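Local coordinates for protein lipase (Penicillium expansum, PDB 3G7N) that hydrolyses triacylglycerols and other acylglycerols as a secreted alkaline lipase, releasing free fatty acids, at residues V99-W103 / A136-A141; L126-S132 / L154-N160. One frame throughout, in Å; residues are numbered along the deposited sequence.

Contact 1: residues V99-W103 / A136-A141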
loop_
_atom_site.group_PDB
_atom_site.type_symbol
_atom_site.label_atom_id
_atom_site.label_comp_id
_atom_site.label_asym_id
_atom_site.label_seq_id
_atom_site.Cartn_x
_atom_site.Cartn_y
_atom_site.Cartn_z
ATOM N N VAL A 99 -0.719 5.415 -11.748
ATOM C CA VAL A 99 -0.088 5.309 -10.428
ATOM C C VAL A 99 1.254 6.031 -10.390
ATOM O O VAL A 99 1.559 6.711 -9.414
ATOM C CB VAL A 99 0.056 3.838 -9.993
ATOM C CG1 VAL A 99 0.752 3.732 -8.633
ATOM C CG2 VAL A 99 -1.316 3.190 -9.939
ATOM N N HIS A 100 2.070 5.901 -11.440
ATOM C CA HIS A 100 3.323 6.642 -11.479
ATOM C C HIS A 100 3.128 8.141 -11.381
ATOM O O HIS A 100 3.907 8.822 -10.695
ATOM C CB HIS A 100 4.137 6.272 -12.719
ATOM C CG HIS A 100 5.410 7.055 -12.857
ATOM N ND1 HIS A 100 6.573 6.730 -12.191
ATOM C CD2 HIS A 100 5.640 8.245 -13.449
ATOM C CE1 HIS A 100 7.505 7.628 -12.476
ATOM N NE2 HIS A 100 6.980 8.517 -13.297
ATOM N N ARG A 101 2.131 8.674 -12.073
ATOM C CA ARG A 101 1.939 10.114 -12.053
ATOM C C ARG A 101 1.665 10.674 -10.650
ATOM O O ARG A 101 2.366 11.589 -10.205
ATOM C CB ARG A 101 0.871 10.556 -13.061
ATOM C CG ARG A 101 0.715 12.058 -13.166
ATOM C CD ARG A 101 0.115 12.441 -14.529
ATOM N NE ARG A 101 -0.298 13.843 -14.553
ATOM C CZ ARG A 101 -1.483 14.276 -14.136
ATOM N NH1 ARG A 101 -2.409 13.408 -13.752
ATOM N NH2 ARG A 101 -1.772 15.570 -14.180
ATOM N N PRO A 102 0.640 10.155 -9.953
ATOM C CA PRO A 102 0.418 10.664 -8.590
ATOM C C PRO A 102 1.597 10.395 -7.655
ATOM O O PRO A 102 1.953 11.268 -6.883
ATOM C CB PRO A 102 -0.848 9.929 -8.128
ATOM C CG PRO A 102 -1.017 8.764 -9.081
ATOM C CD PRO A 102 -0.453 9.275 -10.396
ATOM N N TRP A 103 2.208 9.214 -7.722
ATOM C CA TRP A 103 3.364 8.988 -6.837
ATOM C C TRP A 103 4.488 9.989 -7.122
ATOM O O TRP A 103 5.070 10.572 -6.211
ATOM C CB TRP A 103 3.896 7.563 -6.937
ATOM C CG TRP A 103 5.048 7.350 -6.017
ATOM C CD1 TRP A 103 6.384 7.420 -6.349
ATOM C CD2 TRP A 103 4.993 7.378 -4.584
ATOM N NE1 TRP A 103 7.154 7.446 -5.208
ATOM C CE2 TRP A 103 6.324 7.370 -4.115
ATOM C CE3 TRP A 103 3.942 7.334 -3.645
ATOM C CZ2 TRP A 103 6.636 7.416 -2.759
ATOM C CZ3 TRP A 103 4.252 7.326 -2.296
ATOM C CH2 TRP A 103 5.600 7.343 -1.866
ATOM N N ALA A 136 -2.153 0.782 -4.168
ATOM C CA ALA A 136 -1.363 0.813 -5.401
ATOM C C ALA A 136 -0.196 1.783 -5.216
ATOM O O ALA A 136 0.946 1.498 -5.631
ATOM C CB ALA A 136 -2.240 1.207 -6.598
ATOM N N LEU A 137 -0.452 2.942 -4.614
ATOM C CA LEU A 137 0.622 3.884 -4.323
ATOM C C LEU A 137 1.665 3.276 -3.389
ATOM O O LEU A 137 2.864 3.495 -3.574
ATOM C CB LEU A 137 0.075 5.197 -3.747
ATOM C CG LEU A 137 -0.735 6.050 -4.735
ATOM C CD1 LEU A 137 -1.596 7.092 -4.006
ATOM C CD2 LEU A 137 0.191 6.701 -5.754
ATOM N N THR A 138 1.218 2.514 -2.391
ATOM C CA THR A 138 2.123 1.866 -1.455
ATOM C C THR A 138 3.011 0.850 -2.171
ATOM O O THR A 138 4.185 0.661 -1.781
ATOM C CB THR A 138 1.304 1.183 -0.351
ATOM O OG1 THR A 138 0.672 2.181 0.443
ATOM C CG2 THR A 138 2.156 0.318 0.571
ATOM N N SER A 139 2.526 0.238 -3.250
ATOM C CA SER A 139 3.351 -0.712 -3.989
ATOM C C SER A 139 4.511 -0.046 -4.711
ATOM O O SER A 139 5.557 -0.687 -4.915
ATOM C CB SER A 139 2.501 -1.589 -4.924
ATOM O OG SER A 139 2.112 -0.915 -6.101
ATOM N N ILE A 140 4.376 1.225 -5.065
ATOM C CA ILE A 140 5.515 1.986 -5.554
ATOM C C ILE A 140 6.307 2.610 -4.417
ATOM O O ILE A 140 7.548 2.609 -4.464
ATOM C CB ILE A 140 5.120 3.010 -6.662
ATOM C CG1 ILE A 140 6.366 3.749 -7.175
ATOM C CG2 ILE A 140 4.005 3.935 -6.226
ATOM C CD1 ILE A 140 7.394 2.838 -7.853
ATOM N N ALA A 141 5.630 3.090 -3.365
ATOM C CA ALA A 141 6.342 3.586 -2.180
ATOM C C ALA A 141 7.341 2.589 -1.620
ATOM O O ALA A 141 8.447 2.964 -1.208
ATOM C CB ALA A 141 5.355 3.998 -1.082
#

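Contact 2: residues L126-S132 / L154-N160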
loop_
_atom_site.group_PDB
_atom_site.type_symbol
_atom_site.label_atom_id
_atom_site.label_comp_id
_atom_site.label_asym_id
_atom_site.label_seq_id
_atom_site.Cartn_x
_atom_site.Cartn_y
_atom_site.Cartn_z
ATOM N N LEU A 126 11.176 1.458 8.758
ATOM C CA LEU A 126 10.249 2.140 7.834
ATOM C C LEU A 126 9.010 1.295 7.603
ATOM O O LEU A 126 9.068 0.059 7.520
ATOM C CB LEU A 126 10.937 2.415 6.498
ATOM C CG LEU A 126 12.243 3.205 6.581
ATOM C CD1 LEU A 126 12.780 3.450 5.175
ATOM C CD2 LEU A 126 12.037 4.533 7.317
ATOM N N GLU A 127 7.894 1.979 7.377
ATOM C CA GLU A 127 6.691 1.301 6.922
ATOM C C GLU A 127 5.905 2.185 5.977
ATOM O O GLU A 127 5.945 3.418 6.059
ATOM C CB GLU A 127 5.831 0.859 8.098
ATOM C CG GLU A 127 5.237 1.962 8.907
ATOM C CD GLU A 127 4.368 1.441 10.050
ATOM O OE1 GLU A 127 3.690 0.392 9.861
ATOM O OE2 GLU A 127 4.261 2.125 11.086
ATOM N N ALA A 128 5.190 1.540 5.059
ATOM C CA ALA A 128 4.294 2.240 4.126
ATOM C C ALA A 128 2.995 1.472 4.081
ATOM O O ALA A 128 2.991 0.243 4.167
ATOM C CB ALA A 128 4.916 2.277 2.750
ATOM N N VAL A 129 1.880 2.194 3.960
ATOM C CA VAL A 129 0.567 1.544 4.017
ATOM C C VAL A 129 -0.456 2.395 3.293
ATOM O O VAL A 129 -0.363 3.632 3.280
ATOM C CB VAL A 129 0.148 1.339 5.499
ATOM C CG1 VAL A 129 0.147 2.636 6.260
ATOM C CG2 VAL A 129 -1.179 0.662 5.614
ATOM N N GLY A 130 -1.478 1.716 2.769
ATOM C CA GLY A 130 -2.617 2.418 2.211
ATOM C C GLY A 130 -3.588 1.445 1.601
ATOM O O GLY A 130 -3.272 0.290 1.375
ATOM N N HIS A 131 -4.782 1.951 1.316
ATOM C CA HIS A 131 -5.893 1.131 0.813
ATOM C C HIS A 131 -6.334 1.593 -0.593
ATOM O O HIS A 131 -6.385 2.779 -0.889
ATOM C CB HIS A 131 -7.059 1.233 1.795
ATOM C CG HIS A 131 -8.347 0.651 1.278
ATOM N ND1 HIS A 131 -9.306 1.427 0.667
ATOM C CD2 HIS A 131 -8.878 -0.584 1.407
ATOM C CE1 HIS A 131 -10.353 0.670 0.380
ATOM N NE2 HIS A 131 -10.122 -0.547 0.821
ATOM N N SER A 132 -6.680 0.611 -1.437
ATOM C CA SER A 132 -7.232 0.858 -2.775
ATOM C C SER A 132 -6.171 1.569 -3.640
ATOM O O SER A 132 -5.067 1.034 -3.779
ATOM C CB SER A 132 -8.576 1.582 -2.680
ATOM O OG SER A 132 -9.179 1.634 -3.974
ATOM N N LEU A 154 12.241 -2.485 6.350
ATOM C CA LEU A 154 11.082 -1.893 5.666
ATOM C C LEU A 154 9.994 -2.955 5.568
ATOM O O LEU A 154 10.247 -4.098 5.142
ATOM C CB LEU A 154 11.478 -1.440 4.264
ATOM C CG LEU A 154 10.339 -1.075 3.298
ATOM C CD1 LEU A 154 9.556 0.120 3.809
ATOM C CD2 LEU A 154 10.908 -0.811 1.937
ATOM N N VAL A 155 8.779 -2.582 5.952
ATOM C CA VAL A 155 7.580 -3.390 5.699
ATOM C C VAL A 155 6.492 -2.499 5.136
ATOM O O VAL A 155 6.234 -1.398 5.657
ATOM C CB VAL A 155 7.072 -4.041 6.988
ATOM C CG1 VAL A 155 5.827 -4.909 6.690
ATOM C CG2 VAL A 155 8.177 -4.888 7.641
ATOM N N SER A 156 5.912 -2.939 4.032
ATOM C CA SER A 156 4.859 -2.170 3.385
ATOM C C SER A 156 3.604 -3.031 3.299
ATOM O O SER A 156 3.684 -4.227 2.940
ATOM C CB SER A 156 5.298 -1.751 1.980
ATOM O OG SER A 156 6.481 -0.934 2.037
ATOM N N ASN A 157 2.449 -2.425 3.572
ATOM C CA ASN A 157 1.158 -3.131 3.543
ATOM C C ASN A 157 0.197 -2.429 2.603
ATOM O O ASN A 157 -0.320 -1.359 2.937
ATOM C CB ASN A 157 0.558 -3.181 4.949
ATOM C CG ASN A 157 1.393 -4.012 5.905
ATOM O OD1 ASN A 157 1.612 -5.197 5.676
ATOM N ND2 ASN A 157 1.865 -3.385 6.984
ATOM N N ALA A 158 0.065 -2.980 1.399
ATOM C CA ALA A 158 -0.900 -2.465 0.421
ATOM C C ALA A 158 -2.207 -3.225 0.587
ATOM O O ALA A 158 -2.220 -4.460 0.475
ATOM C CB ALA A 158 -0.373 -2.653 -1.000
ATOM N N LEU A 159 -3.292 -2.511 0.880
ATOM C CA LEU A 159 -4.580 -3.157 1.113
ATOM C C LEU A 159 -5.493 -3.003 -0.096
ATOM O O LEU A 159 -5.646 -1.904 -0.653
ATOM C CB LEU A 159 -5.258 -2.567 2.345
ATOM C CG LEU A 159 -4.380 -2.598 3.611
ATOM C CD1 LEU A 159 -5.138 -1.958 4.770
ATOM C CD2 LEU A 159 -3.929 -4.010 3.983
ATOM N N ASN A 160 -6.082 -4.115 -0.512
ATOM C CA ASN A 160 -7.130 -4.099 -1.539
ATOM C C ASN A 160 -6.650 -3.432 -2.835
ATOM O O ASN A 160 -7.390 -2.667 -3.460
ATOM C CB ASN A 160 -8.433 -3.429 -1.029
ATOM C CG ASN A 160 -9.008 -4.106 0.219
ATOM O OD1 ASN A 160 -8.259 -4.630 1.055
ATOM N ND2 ASN A 160 -10.322 -4.060 0.387
HETATM O O HOH W 1 1.213 -0.780 8.574
#

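Contact 1: residues V99-W103 / A136-A141
Trp-103 lays one face of its indole against the helix that carries Ile-140 and Ala-141. Over the five-membered ring sits CG1 of Ile-140, 4.1 Å from the ring centroid and 27° off the normal, the geometry of a CH-pi contact. The other branch of Ile-140, CG2, lies 3.6 Å from Trp-103 CG. At the far end of the ring system, CB of Ala-141 packs tightly on Trp-103 CH2 at 3.4 Å. The ring reaches both residues because its CG stands anti to the backbone N (chi1 -179°), which carries the indole out across the neighbouring helix. With the indole cut back to an alanine, Ile-140 and Ala-141 would probably lose the flat surface they rest on, leaving a gap between the helices. Leu-137 inserts its CD2 branch between Val-99, Pro-102 and Trp-103, 3.8 Å from Trp-103 N; its side chain and that of Pro-102 cross at about a right angle. Val-99 turns CG1 to Ala-136 O and CG2 to Ala-136 CB. No hydrogen bond crosses; the contact is van der Waals packing, mostly apolar. The axes of 99-103 and 136-141, parts of helices 97-120 and 133-148, approach to 9.7 Å and cross at -71°, while Thr-138, turned from 97-120, meets strand 125-131.

Contact 2: residues L126-S132 / L154-N160
Leu-159 O takes the backbone N-H of Ser-132 at 2.8 Å, a fairly straight bond (158° at the hydrogen), and His-131 CA adds a CA-H...O contact to the same oxygen. Six backbone hydrogen bonds join the strands, which run parallel. Leu-159 N to Gly-130 O, also 2.8 Å, is the straightest at 169°. At the C-terminal end His-131 and Asn-160 pack together, NE2 lying 3.5 Å from ND2 at the edge of the imidazole, with ring and amide planes 52° apart. The ring bonds to His-241 O through NE2 and Tyr-22 OH through ND1, the amide ND2 to Ala-243 O. On the face bearing Glu-127 and Asn-157, a water donates to Glu-127 OE1 at 3.0 Å and accepts from Asn-157 ND2 at 3.1 Å; Glu-127 OE2 meets Thr-57 OG1 and Arg-13, Asn-157 OD1 meets Asn-181 ND2. On the other face Ala-128 CB rests 3.6 Å from Ser-156 OG, which bonds to His-142. Ser-132, the nucleophile, hydrogen-bonds to His-241 just past the strand end, consistent with a nucleophile elbow. Strand 125-131 is flanked by 57-62 and strand 154-159 by 179-185, with helix 8-23 against Val-129 and Leu-159 and helix 133-148 covering Ala-128 and Leu-154.

Overall arrangement
The centres of contact 1 and contact 2 lie about 11 Å apart, and helix 133-148 connects them. Along the chain the segments alternate: helix 97-120, strand 125-131, helix 133-148, strand 154-159. The last three form a beta-alpha-beta unit whose parallel strands pair in contact 2, while its helix packs against 97-120 in contact 1. The two contacts touch directly where Thr-138 OG1 comes within 3.2 Å of Gly-130 N. Both helical segments lie on one side of these strands, 99-103 beside 136-141 and somewhat farther out, in keeping with the alpha/beta-hydrolase fold. Contact 2 holds the nucleophile, and contact 1 lies close by, the side chain of Ala-136 being about 7 Å from that of Ser-132.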